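PDB 4KHB: FACT complex subunit from Chaetomium thermophilum var. thermophilum, which probably serves, within the FACT complex, as a histone chaperone that reorganizes nucleosomes during transcription, DNA replication and DNA repair, and is represented here by its Spt16D domain. Local coordinates for residues A107-A110 with N111-N115. Residues are numbered along the deposited sequence; the frame is centred on the assembly and turned at random.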
loop_
_atom_site.group_PDB
_atom_site.type_symbol
_atom_site.label_atom_id
_atom_site.label_comp_id
_atom_site.label_asym_id
_atom_site.label_seq_id
_atom_site.Cartn_x
_atom_site.Cartn_y
_atom_site.Cartn_z
ATOM N N ALA A 107 -0.074 -13.856 -17.514
ATOM C CA ALA A 107 -0.299 -13.736 -18.948
ATOM C C ALA A 107 -1.721 -13.248 -19.210
ATOM O O ALA A 107 -1.951 -12.426 -20.096
ATOM C CB ALA A 107 -0.050 -15.067 -19.638
ATOM N N GLU A 108 -2.671 -13.754 -18.426
ATOM C CA GLU A 108 -4.065 -13.327 -18.520
ATOM C C GLU A 108 -4.228 -11.865 -18.115
ATOM O O GLU A 108 -4.923 -11.098 -18.785
ATOM C CB GLU A 108 -4.954 -14.215 -17.640
ATOM C CG GLU A 108 -6.419 -13.778 -17.576
ATOM C CD GLU A 108 -7.180 -14.006 -18.870
ATOM O OE1 GLU A 108 -6.627 -14.636 -19.794
ATOM O OE2 GLU A 108 -8.341 -13.549 -18.963
ATOM N N ILE A 109 -3.590 -11.495 -17.009
ATOM C CA ILE A 109 -3.654 -10.135 -16.484
ATOM C C ILE A 109 -3.135 -9.114 -17.493
ATOM O O ILE A 109 -3.768 -8.081 -17.725
ATOM C CB ILE A 109 -2.866 -10.006 -15.159
ATOM C CG1 ILE A 109 -3.457 -10.925 -14.087
ATOM C CG2 ILE A 109 -2.878 -8.569 -14.670
ATOM C CD1 ILE A 109 -2.867 -10.723 -12.701
ATOM N N ALA A 110 -1.981 -9.404 -18.087
ATOM C CA ALA A 110 -1.391 -8.523 -19.091
ATOM C C ALA A 110 -2.311 -8.315 -20.289
ATOM O O ALA A 110 -2.366 -7.222 -20.856
ATOM C CB ALA A 110 -0.048 -9.072 -19.548
ATOM N N ASN A 111 -3.026 -9.367 -20.672
ATOM C CA ASN A 111 -3.936 -9.306 -21.810
ATOM C C ASN A 111 -5.197 -8.509 -21.500
ATOM O O ASN A 111 -5.658 -7.726 -22.327
ATOM C CB ASN A 111 -4.299 -10.719 -22.280
ATOM C CG ASN A 111 -3.095 -11.494 -22.778
ATOM O OD1 ASN A 111 -2.165 -10.925 -23.352
ATOM N ND2 ASN A 111 -3.107 -12.802 -22.558
ATOM N N GLN A 112 -5.758 -8.724 -20.312
ATOM C CA GLN A 112 -6.938 -7.983 -19.871
ATOM C C GLN A 112 -6.667 -6.482 -19.806
ATOM O O GLN A 112 -7.514 -5.673 -20.191
ATOM C CB GLN A 112 -7.403 -8.477 -18.494
ATOM C CG GLN A 112 -7.908 -9.912 -18.450
ATOM C CD GLN A 112 -8.615 -10.233 -17.144
ATOM O OE1 GLN A 112 -9.803 -9.960 -16.984
ATOM N NE2 GLN A 112 -7.880 -10.812 -16.200
ATOM N N ILE A 113 -5.485 -6.119 -19.312
ATOM C CA ILE A 113 -5.088 -4.718 -19.197
ATOM C C ILE A 113 -4.885 -4.083 -20.570
ATOM O O ILE A 113 -5.355 -2.974 -20.827
ATOM C CB ILE A 113 -3.797 -4.565 -18.351
ATOM C CG1 ILE A 113 -4.068 -4.929 -16.890
ATOM C CG2 ILE A 113 -3.249 -3.149 -18.442
ATOM C CD1 ILE A 113 -2.817 -5.051 -16.040
ATOM N N SER A 114 -4.191 -4.799 -21.452
ATOM C CA SER A 114 -3.958 -4.324 -22.810
ATOM C C SER A 114 -5.286 -4.172 -23.545
ATOM O O SER A 114 -5.486 -3.216 -24.292
ATOM C CB SER A 114 -3.037 -5.278 -23.576
ATOM O OG SER A 114 -1.801 -5.462 -22.906
ATOM N N ASN A 115 -6.187 -5.126 -23.322
ATOM C CA ASN A 115 -7.495 -5.128 -23.967
ATOM C C ASN A 115 -8.387 -4.008 -23.436
ATOM O O ASN A 115 -9.167 -3.416 -24.183
ATOM C CB ASN A 115 -8.166 -6.502 -23.805
ATOM C CG ASN A 115 -9.489 -6.609 -24.543
ATOM O OD1 ASN A 115 -9.723 -5.910 -25.531
ATOM N ND2 ASN A 115 -10.357 -7.493 -24.071
#
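Glu108 and Gln112 sit one helical turn apart, joined by a backbone bond of 2.9 Å from Gln112 N to Glu108 O, one of four successive i to i+4 bonds that carry the helix from Ala107 to Ser114. Their long side chains cross, the carboxylate plane turned 43° from the amide plane, and each polar end lies against a methylene of the other: Gln112 NE2 is 3.6 Å from Glu108 CG, and Glu108 OE2 lies beside Gln112 CG. Ile109 and Ile113 lie side by side on the inner side, CG2 of Ile109 meeting CD1 of Ile113 at 3.8 Å. Both branched chains touch Ile29, and Ala110 is small enough to lie close against Leu66. This is the C-terminal helix of a PH-like domain, packed against its two antiparallel sheets. Gln112 also reaches Ile29 and makes a weak hydrogen bond to Gln31; an alanine here, having no amide, would probably leave Gln31 NE2 without this partner and Glu108 CG less covered. Ser114 suits this partly exposed place because its hydroxyl can be satisfied within the helix: with OG beside its own backbone N (chi1 -57°), it donates to Ala110 O at 2.8 Å. Ser114 N reaches the same oxygen from the opposite face of the carbonyl plane at 3.1 Å, so two donors grip one acceptor. Asn111, polar and solvent-facing, folds back so that ND2 comes to 2.7 Å from Ala107 O, at an angle too poor for a hydrogen bond.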